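Local coordinates for probable sugar ABC transporter, sugar-binding protein (Streptococcus pneumoniae, PDB 2W7Y) that probably captures sugars for an ABC importer, and binds the blood group A-trisaccharide in a glycan pocket, at residues A[187-190]-A[191-195]; A[326-329]-A[330-333]; A[332-335]-A[336-339]. All coordinates share one frame; numbering follows the deposited sequence.

Interaction 1 of 3, residues A[187-190]-A[191-195]; sequences QAMA and SIRKQ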
ATOM      1  N   GLN A 187      -4.056 -20.062 -15.154  1.00 22.77           N
ATOM      2  CA  GLN A 187      -4.537 -20.472 -16.481  1.00 22.83           C
ATOM      3  C   GLN A 187      -4.876 -19.263 -17.356  1.00 22.77           C
ATOM      4  O   GLN A 187      -4.668 -19.290 -18.568  1.00 22.69           O
ATOM      5  CB  GLN A 187      -5.731 -21.429 -16.366  1.00 22.73           C
ATOM      6  CG  GLN A 187      -5.344 -22.813 -15.844  1.00 22.93           C
ATOM      7  CD  GLN A 187      -6.506 -23.626 -15.292  1.00 23.34           C
ATOM      8  OE1 GLN A 187      -6.318 -24.468 -14.410  1.00 23.36           O
ATOM      9  NE2 GLN A 187      -7.704 -23.389 -15.812  1.00 23.46           N
ATOM     10  N   ALA A 188      -5.381 -18.203 -16.726  1.00 22.90           N
ATOM     11  CA  ALA A 188      -5.645 -16.935 -17.405  1.00 23.00           C
ATOM     12  C   ALA A 188      -4.336 -16.282 -17.838  1.00 23.04           C
ATOM     13  O   ALA A 188      -4.225 -15.759 -18.949  1.00 22.83           O
ATOM     14  CB  ALA A 188      -6.438 -16.001 -16.500  1.00 23.02           C
HETATM   15  N   MSE A 189      -3.349 -16.331 -16.947  1.00 23.21           N
HETATM   16  CA  MSE A 189      -2.011 -15.811 -17.214  1.00 23.48           C
HETATM   17  C   MSE A 189      -1.295 -16.565 -18.328  1.00 23.29           C
HETATM   18  O   MSE A 189      -0.646 -15.951 -19.173  1.00 23.30           O
HETATM   19  CB  MSE A 189      -1.175 -15.824 -15.934  1.00 23.68           C
HETATM   20  CG  MSE A 189      -0.770 -14.452 -15.406  1.00 24.60           C
HETATM   21 SE   MSE A 189      -2.148 -13.067 -15.318  1.00 27.19          SE
HETATM   22  CE  MSE A 189      -1.988 -12.257 -17.073  1.00 25.75           C
ATOM     23  N   ALA A 190      -1.420 -17.890 -18.324  1.00 23.26           N
ATOM     24  CA  ALA A 190      -0.863 -18.740 -19.378  1.00 23.22           C
ATOM     25  C   ALA A 190      -1.461 -18.415 -20.756  1.00 23.15           C
ATOM     26  O   ALA A 190      -0.731 -18.306 -21.741  1.00 23.23           O
ATOM     27  CB  ALA A 190      -1.055 -20.212 -19.035  1.00 23.09           C
ATOM     28  N   SER A 191      -2.783 -18.242 -20.807  1.00 23.24           N
ATOM     29  CA  SER A 191      -3.498 -17.860 -22.033  1.00 23.36           C
ATOM     30  C   SER A 191      -3.007 -16.547 -22.634  1.00 23.31           C
ATOM     31  O   SER A 191      -2.884 -16.425 -23.854  1.00 23.45           O
ATOM     32  CB  SER A 191      -4.999 -17.743 -21.761  1.00 23.29           C
ATOM     33  OG  SER A 191      -5.525 -18.961 -21.272  1.00 23.81           O
ATOM     34  N   ILE A 192      -2.740 -15.572 -21.766  1.00 23.27           N
ATOM     35  CA  ILE A 192      -2.322 -14.232 -22.175  1.00 23.26           C
ATOM     36  C   ILE A 192      -0.894 -14.237 -22.720  1.00 23.37           C
ATOM     37  O   ILE A 192      -0.574 -13.493 -23.651  1.00 23.40           O
ATOM     38  CB  ILE A 192      -2.487 -13.219 -21.006  1.00 23.35           C
ATOM     39  CG1 ILE A 192      -3.975 -12.909 -20.802  1.00 22.94           C
ATOM     40  CG2 ILE A 192      -1.714 -11.927 -21.278  1.00 23.51           C
ATOM     41  CD1 ILE A 192      -4.329 -12.409 -19.443  1.00 22.43           C
ATOM     42  N   ARG A 193      -0.052 -15.094 -22.143  1.00 23.45           N
ATOM     43  CA  ARG A 193       1.335 -15.255 -22.580  1.00 23.43           C
ATOM     44  C   ARG A 193       1.454 -15.944 -23.941  1.00 23.46           C
ATOM     45  O   ARG A 193       2.484 -15.822 -24.607  1.00 23.64           O
ATOM     46  CB  ARG A 193       2.162 -16.002 -21.523  1.00 23.41           C
ATOM     47  CG  ARG A 193       2.398 -15.208 -20.253  1.00 23.07           C
ATOM     48  CD  ARG A 193       3.336 -15.927 -19.296  1.00 23.09           C
ATOM     49  NE  ARG A 193       3.270 -15.336 -17.960  1.00 23.01           N
ATOM     50  CZ  ARG A 193       2.639 -15.876 -16.920  1.00 22.81           C
ATOM     51  NH1 ARG A 193       2.028 -17.046 -17.030  1.00 22.66           N
ATOM     52  NH2 ARG A 193       2.630 -15.245 -15.757  1.00 23.20           N
ATOM     53  N   LYS A 194       0.408 -16.662 -24.351  1.00 23.47           N
ATOM     54  CA  LYS A 194       0.353 -17.270 -25.690  1.00 23.48           C
ATOM     55  C   LYS A 194       0.260 -16.209 -26.790  1.00 23.59           C
ATOM     56  O   LYS A 194       0.552 -16.479 -27.960  1.00 23.60           O
ATOM     57  CB  LYS A 194      -0.811 -18.259 -25.796  1.00 23.41           C
ATOM     58  CG  LYS A 194      -0.520 -19.621 -25.188  1.00 23.49           C
ATOM     59  CD  LYS A 194      -1.790 -20.439 -25.019  1.00 23.69           C
ATOM     60  CE  LYS A 194      -1.511 -21.748 -24.293  1.00 23.89           C
ATOM     61  NZ  LYS A 194      -2.705 -22.237 -23.545  1.00 24.01           N
ATOM     62  N   GLN A 195      -0.157 -15.008 -26.398  1.00 23.67           N
ATOM     63  CA  GLN A 195      -0.154 -13.838 -27.269  1.00 23.77           C
ATOM     64  C   GLN A 195       1.207 -13.165 -27.147  1.00 23.79           C
ATOM     65  O   GLN A 195       1.801 -13.155 -26.065  1.00 23.99           O
ATOM     66  CB  GLN A 195      -1.236 -12.845 -26.829  1.00 23.77           C
ATOM     67  CG  GLN A 195      -2.573 -13.465 -26.419  1.00 23.78           C
ATOM     68  CD  GLN A 195      -3.563 -13.567 -27.563  1.00 23.58           C
ATOM     69  OE1 GLN A 195      -3.583 -12.728 -28.465  1.00 23.60           O
ATOM     70  NE2 GLN A 195      -4.401 -14.593 -27.522  1.00 23.64           N
TER

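Interaction 2 of 3, residues A[326-329]-A[330-333]; sequences LEFL and KYMT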
ATOM      1  N   LEU A 326       0.410  17.591  16.042  1.00 22.90           N
ATOM      2  CA  LEU A 326      -0.883  16.944  16.272  1.00 22.97           C
ATOM      3  C   LEU A 326      -2.008  17.725  15.599  1.00 23.03           C
ATOM      4  O   LEU A 326      -2.976  17.130  15.113  1.00 22.94           O
ATOM      5  CB  LEU A 326      -1.155  16.766  17.771  1.00 22.93           C
ATOM      6  CG  LEU A 326      -0.334  15.697  18.507  1.00 22.91           C
ATOM      7  CD1 LEU A 326      -0.421  15.887  20.016  1.00 22.81           C
ATOM      8  CD2 LEU A 326      -0.750  14.279  18.117  1.00 22.64           C
ATOM      9  N   GLU A 327      -1.869  19.053  15.568  1.00 23.02           N
ATOM     10  CA  GLU A 327      -2.761  19.917  14.788  1.00 23.10           C
ATOM     11  C   GLU A 327      -2.705  19.575  13.291  1.00 23.11           C
ATOM     12  O   GLU A 327      -3.717  19.657  12.598  1.00 23.26           O
ATOM     13  CB  GLU A 327      -2.440  21.401  15.020  1.00 23.18           C
ATOM     14  CG  GLU A 327      -2.844  21.937  16.408  1.00 23.59           C
ATOM     15  CD  GLU A 327      -2.274  23.325  16.723  1.00 24.47           C
ATOM     16  OE1 GLU A 327      -2.234  24.180  15.814  1.00 24.95           O
ATOM     17  OE2 GLU A 327      -1.876  23.577  17.886  1.00 24.55           O
ATOM     18  N   PHE A 328      -1.525  19.180  12.807  1.00 22.99           N
ATOM     19  CA  PHE A 328      -1.343  18.786  11.408  1.00 22.88           C
ATOM     20  C   PHE A 328      -2.010  17.445  11.090  1.00 22.78           C
ATOM     21  O   PHE A 328      -2.582  17.272  10.014  1.00 22.64           O
ATOM     22  CB  PHE A 328       0.147  18.765  11.032  1.00 22.93           C
ATOM     23  CG  PHE A 328       0.416  18.338   9.610  1.00 22.89           C
ATOM     24  CD1 PHE A 328       0.000  19.126   8.538  1.00 22.49           C
ATOM     25  CD2 PHE A 328       1.085  17.145   9.345  1.00 22.91           C
ATOM     26  CE1 PHE A 328       0.244  18.735   7.223  1.00 22.31           C
ATOM     27  CE2 PHE A 328       1.340  16.749   8.031  1.00 22.59           C
ATOM     28  CZ  PHE A 328       0.921  17.549   6.970  1.00 22.55           C
ATOM     29  N   LEU A 329      -1.919  16.505  12.028  1.00 22.75           N
ATOM     30  CA  LEU A 329      -2.660  15.248  11.966  1.00 22.92           C
ATOM     31  C   LEU A 329      -4.169  15.508  11.900  1.00 23.02           C
ATOM     32  O   LEU A 329      -4.866  14.916  11.081  1.00 23.03           O
ATOM     33  CB  LEU A 329      -2.318  14.365  13.177  1.00 22.88           C
ATOM     34  CG  LEU A 329      -3.215  13.159  13.486  1.00 23.11           C
ATOM     35  CD1 LEU A 329      -3.135  12.115  12.384  1.00 23.35           C
ATOM     36  CD2 LEU A 329      -2.868  12.545  14.833  1.00 23.22           C
ATOM     37  N   LYS A 330      -4.649  16.395  12.772  1.00 23.13           N
ATOM     38  CA  LYS A 330      -6.041  16.846  12.806  1.00 23.24           C
ATOM     39  C   LYS A 330      -6.471  17.450  11.464  1.00 23.23           C
ATOM     40  O   LYS A 330      -7.569  17.176  10.968  1.00 23.30           O
ATOM     41  CB  LYS A 330      -6.202  17.875  13.935  1.00 23.36           C
ATOM     42  CG  LYS A 330      -7.519  18.644  13.976  1.00 23.48           C
ATOM     43  CD  LYS A 330      -8.483  18.046  14.983  1.00 23.80           C
ATOM     44  CE  LYS A 330      -9.444  19.094  15.511  1.00 23.92           C
ATOM     45  NZ  LYS A 330      -8.802  19.974  16.531  1.00 24.51           N
ATOM     46  N   TYR A 331      -5.593  18.270  10.890  1.00 23.07           N
ATOM     47  CA  TYR A 331      -5.845  18.954   9.623  1.00 23.01           C
ATOM     48  C   TYR A 331      -5.953  17.983   8.437  1.00 23.05           C
ATOM     49  O   TYR A 331      -6.926  18.028   7.677  1.00 22.78           O
ATOM     50  CB  TYR A 331      -4.752  20.001   9.389  1.00 22.88           C
ATOM     51  CG  TYR A 331      -4.717  20.617   8.009  1.00 22.95           C
ATOM     52  CD1 TYR A 331      -5.548  21.689   7.678  1.00 22.98           C
ATOM     53  CD2 TYR A 331      -3.831  20.144   7.037  1.00 22.67           C
ATOM     54  CE1 TYR A 331      -5.507  22.267   6.407  1.00 22.89           C
ATOM     55  CE2 TYR A 331      -3.784  20.707   5.769  1.00 22.51           C
ATOM     56  CZ  TYR A 331      -4.620  21.770   5.461  1.00 22.96           C
ATOM     57  OH  TYR A 331      -4.572  22.333   4.207  1.00 22.60           O
HETATM   58  N   MSE A 332      -4.958  17.106   8.294  1.00 23.10           N
HETATM   59  CA  MSE A 332      -4.898  16.154   7.178  1.00 23.26           C
HETATM   60  C   MSE A 332      -6.028  15.134   7.222  1.00 23.09           C
HETATM   61  O   MSE A 332      -6.301  14.444   6.244  1.00 22.94           O
HETATM   62  CB  MSE A 332      -3.552  15.425   7.167  1.00 23.41           C
HETATM   63  CG  MSE A 332      -2.371  16.283   6.734  1.00 23.72           C
HETATM   64 SE   MSE A 332      -2.598  17.164   4.997  1.00 26.08          SE
HETATM   65  CE  MSE A 332      -2.691  15.590   3.842  1.00 23.66           C
ATOM     66  N   THR A 333      -6.687  15.076   8.369  1.00 23.19           N
ATOM     67  CA  THR A 333      -7.676  14.060   8.679  1.00 23.16           C
ATOM     68  C   THR A 333      -9.079  14.693   8.826  1.00 23.05           C
ATOM     69  O   THR A 333     -10.071  14.009   9.091  1.00 23.01           O
ATOM     70  CB  THR A 333      -7.151  13.221   9.890  1.00 23.14           C
ATOM     71  OG1 THR A 333      -6.536  12.019   9.397  1.00 23.78           O
ATOM     72  CG2 THR A 333      -8.210  12.868  10.879  1.00 23.45           C
TER

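Interaction 3 of 3, residues A[332-335]-A[336-339]; sequences MTSD and DVQK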
HETATM    1  N   MSE A 332      -4.958  17.106   8.294  1.00 23.10           N
HETATM    2  CA  MSE A 332      -4.898  16.154   7.178  1.00 23.26           C
HETATM    3  C   MSE A 332      -6.028  15.134   7.222  1.00 23.09           C
HETATM    4  O   MSE A 332      -6.301  14.444   6.244  1.00 22.94           O
HETATM    5  CB  MSE A 332      -3.552  15.425   7.167  1.00 23.41           C
HETATM    6  CG  MSE A 332      -2.371  16.283   6.734  1.00 23.72           C
HETATM    7 SE   MSE A 332      -2.598  17.164   4.997  1.00 26.08          SE
HETATM    8  CE  MSE A 332      -2.691  15.590   3.842  1.00 23.66           C
ATOM      9  N   THR A 333      -6.687  15.076   8.369  1.00 23.19           N
ATOM     10  CA  THR A 333      -7.676  14.060   8.679  1.00 23.16           C
ATOM     11  C   THR A 333      -9.079  14.693   8.826  1.00 23.05           C
ATOM     12  O   THR A 333     -10.071  14.009   9.091  1.00 23.01           O
ATOM     13  CB  THR A 333      -7.151  13.221   9.890  1.00 23.14           C
ATOM     14  OG1 THR A 333      -6.536  12.019   9.397  1.00 23.78           O
ATOM     15  CG2 THR A 333      -8.210  12.868  10.879  1.00 23.45           C
ATOM     16  N   SER A 334      -9.148  16.004   8.589  1.00 22.99           N
ATOM     17  CA  SER A 334     -10.399  16.761   8.669  1.00 23.13           C
ATOM     18  C   SER A 334     -11.328  16.520   7.474  1.00 23.13           C
ATOM     19  O   SER A 334     -10.884  16.099   6.402  1.00 22.92           O
ATOM     20  CB  SER A 334     -10.113  18.260   8.822  1.00 23.15           C
ATOM     21  OG  SER A 334      -9.455  18.778   7.680  1.00 22.95           O
ATOM     22  N   ASP A 335     -12.613  16.809   7.680  1.00 23.19           N
ATOM     23  CA  ASP A 335     -13.663  16.616   6.674  1.00 23.24           C
ATOM     24  C   ASP A 335     -13.344  17.259   5.324  1.00 23.16           C
ATOM     25  O   ASP A 335     -13.503  16.625   4.279  1.00 23.21           O
ATOM     26  CB  ASP A 335     -15.007  17.144   7.196  1.00 23.11           C
ATOM     27  CG  ASP A 335     -15.637  16.240   8.249  1.00 23.28           C
ATOM     28  OD1 ASP A 335     -15.056  15.178   8.570  1.00 23.07           O
ATOM     29  OD2 ASP A 335     -16.727  16.595   8.755  1.00 23.07           O
ATOM     30  N   ASP A 336     -12.898  18.514   5.359  1.00 23.11           N
ATOM     31  CA  ASP A 336     -12.635  19.292   4.146  1.00 23.22           C
ATOM     32  C   ASP A 336     -11.405  18.824   3.363  1.00 23.05           C
ATOM     33  O   ASP A 336     -11.417  18.815   2.131  1.00 22.96           O
ATOM     34  CB  ASP A 336     -12.519  20.787   4.478  1.00 23.25           C
ATOM     35  CG  ASP A 336     -13.837  21.391   4.946  1.00 23.60           C
ATOM     36  OD1 ASP A 336     -14.905  20.779   4.724  1.00 24.19           O
ATOM     37  OD2 ASP A 336     -13.805  22.489   5.543  1.00 23.59           O
ATOM     38  N   VAL A 337     -10.353  18.441   4.079  1.00 23.15           N
ATOM     39  CA  VAL A 337      -9.130  17.937   3.446  1.00 23.14           C
ATOM     40  C   VAL A 337      -9.355  16.548   2.840  1.00 23.13           C
ATOM     41  O   VAL A 337      -8.867  16.256   1.744  1.00 23.01           O
ATOM     42  CB  VAL A 337      -7.926  17.944   4.428  1.00 23.25           C
ATOM     43  CG1 VAL A 337      -6.707  17.235   3.828  1.00 22.85           C
ATOM     44  CG2 VAL A 337      -7.571  19.376   4.821  1.00 22.79           C
ATOM     45  N   GLN A 338     -10.107  15.708   3.549  1.00 23.15           N
ATOM     46  CA  GLN A 338     -10.417  14.356   3.080  1.00 23.11           C
ATOM     47  C   GLN A 338     -11.292  14.323   1.834  1.00 22.98           C
ATOM     48  O   GLN A 338     -11.193  13.391   1.038  1.00 22.98           O
ATOM     49  CB  GLN A 338     -11.026  13.505   4.196  1.00 23.19           C
ATOM     50  CG  GLN A 338     -10.148  12.326   4.633  1.00 23.68           C
ATOM     51  CD  GLN A 338      -8.797  12.760   5.132  1.00 24.05           C
ATOM     52  OE1 GLN A 338      -7.805  12.035   5.008  1.00 23.83           O
ATOM     53  NE2 GLN A 338      -8.742  13.961   5.688  1.00 24.69           N
ATOM     54  N   LYS A 339     -12.137  15.338   1.670  1.00 23.06           N
ATOM     55  CA  LYS A 339     -12.906  15.510   0.439  1.00 22.98           C
ATOM     56  C   LYS A 339     -11.964  15.777  -0.736  1.00 22.88           C
ATOM     57  O   LYS A 339     -12.181  15.280  -1.839  1.00 22.85           O
ATOM     58  CB  LYS A 339     -13.922  16.646   0.583  1.00 23.08           C
ATOM     59  CG  LYS A 339     -14.893  16.758  -0.587  1.00 23.19           C
ATOM     60  CD  LYS A 339     -15.944  17.816  -0.352  1.00 23.35           C
ATOM     61  CE  LYS A 339     -16.966  17.810  -1.481  1.00 23.58           C
ATOM     62  NZ  LYS A 339     -18.118  18.703  -1.182  1.00 23.77           N
TER

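Interaction 1 of 3, residues A[187-190]-A[191-195]
Arg193 lies back along Met189, one turn earlier in helix 182-193, an i to i+4 pair on a surface helix of this solute-binding fold. The backbones are joined as expected for an alpha-helix, Arg193 N donating to Met189 O at 3.1 Å. The arginine side chain then climbs over that same carbonyl. Its CB starts near the oxygen, and with CG set opposite the carbonyl carbon (chi1 -69°) CG comes to 3.3 Å from Met189 O. From CG to NE the chain is extended, CD and NE passing Met189 O more loosely, which lays the guanidinium over the carbonyl oxygen and the first carbons of Met189, a selenomethionine in this crystal. CZ and NH1 lie 3.9 and 3.6 Å from Met189 CB. NH2, at the far tip, is 3.5 Å from Met189 CG, while Met189 O sits over one face of the planar group. The polar end is claimed from outside: NH2 forms a salt bridge with Glu249 and a hydrogen bond with Asn253, which should fix how the guanidinium is turned above the methionine.

Met189 itself folds twice, at chi2 and chi3, and its terminal methyl thereby swings to Ile192, where CE makes a close apolar contact with Ile192 CD1 (3.3 Å, exact value doubtful). Met189 and Ile192 are both buried: Ile192 packs on Ile167, Phe168 and Ala171 of helix 165-171, and Met189 on Ala200 and Phe201 of strand 199-201, which Arg193 also touches.

On the more exposed side the chemistry is polar. Ser191 OG stands beside its own backbone N (chi1 -58°) and donates to Gln187 O at 2.9 Å; Ser191 N donates to that same Gln187 O at 3.1 Å, the two donors arriving from opposite faces of the carbonyl plane.

Interaction 2 of 3, residues A[326-329]-A[330-333]
Met332 lies alongside Phe328, one turn apart at the C-terminal end of helix 319-332, in a Met-aromatic contact that also meets the criteria for CH-pi. Met332 CG stands 3.8 Å from the centroid of the Phe328 ring, 23° from the ring normal, and so over the face but shifted toward the rim, with CZ the nearest ring atom at 3.5 Å from CG. The selenium of this selenomethionine approaches more obliquely: SE is 4.7 Å from the Phe328 centroid and 45° off the normal. Both side chains point the same way. Phe328 CG lies anti to the backbone N (chi1 179°), which sends the ring toward the next turn; Met332 CG, beside its own backbone N, comes over it, and the bends at chi2 and chi3 place SE and the methyl.

Tyr331 completes this first shell less intimately, its CD2 lying 4.2 Å from Phe328 CD1.

The helical backbone holds the pair one turn apart. Met332 N donates to Phe328 O at 2.9 Å in a nearly straight bond, and Tyr331 N to Glu327 O, also at 2.9 Å, in a more bent one.

Farther out, aromatic residues surround the pair. Phe328 meets Phe42 and Phe77, on the neighbouring parallel strands 39-44 and 76-81, and Phe66 of helix 54-69 edge-to-face; the Tyr331 hydroxyl is bonded to Leu62 O of that helix. The helix thus packs against both the sheet and helix 54-69 in the lobe that contains those strands, with the Met332 side chain about 10 Å from the bound galactose and fucose.

Just past the helix end, Thr333 presses CB to 3.1 Å from Leu329 O, and its buried OG1 has no hydrogen-bonding partner in the model.

Interaction 3 of 3, residues A[332-335]-A[336-339]
Ser334 O is gripped twice by Gln338: by the backbone N at 3.0 Å, nearly in line with the C=O bond, and by the side-chain NE2 at 3.1 Å. The first is the opening i to i+4 bond of helix 335-343, whose N-cap is Ser334. The second is possible because the glutamine chain folds back at chi2 (59°) over the start of its own helix. Ser334 O lies in the plane of the Gln338 amide, and so does Met332 O, to which NE2 also donates. The modelled separation of NE2 from Met332 O, 2.5 Å, is unusually short and its exact value is doubtful. If real, the bridge would tie the end of one helix to the start of the next, giving one side-chain nitrogen two carbonyls in a buried setting.

At the N-cap, the Ser334 hydroxyl occupies the position between backbone N and carbonyl carbon (chi1 64°), from where it binds Tyr331 O. OG also touches Val337, lying 3.5 Å from CG2. The other Val337 methyl, CG1, is 3.7 Å from Met332 O and 4.3 Å from Met332 SE.

Lys339 N continues the helix with a bond to Asp335 O at 3.2 Å. The Asp335 carboxylate, bound through OD1 to Asn351, probably interacts favourably with the positive end of the helix.

The tight turn between helices 319-332 and 335-343 is covered by helix 54-69, where Leu62 meets both Met332 and Val337, and by helix 133-136, whose Val136 and Asn135 contact Thr333 and Asp335.

How the interactions relate
Interactions 2 and 3 are consecutive: they share Met332 and Thr333, their centres are 9 Å apart, and Tyr331 O comes to 3.2 Å from Val337 CG2 where they touch. Together they cover the end of one helix, the turn, and the start of the next, both against helix 54-69. Interaction 2 is the buried one and relies on aromatic and selenium packing; interaction 3, partly buried, relies on carbonyls bridged by an amide. Interaction 1 lies on the opposite side of the chain's centre, its nearest atoms about 32 Å from interaction 3. Also partly buried, it sets methionine and isoleucine beside an arginine bound by Glu249, with a serine-carbonyl bond on the more exposed side.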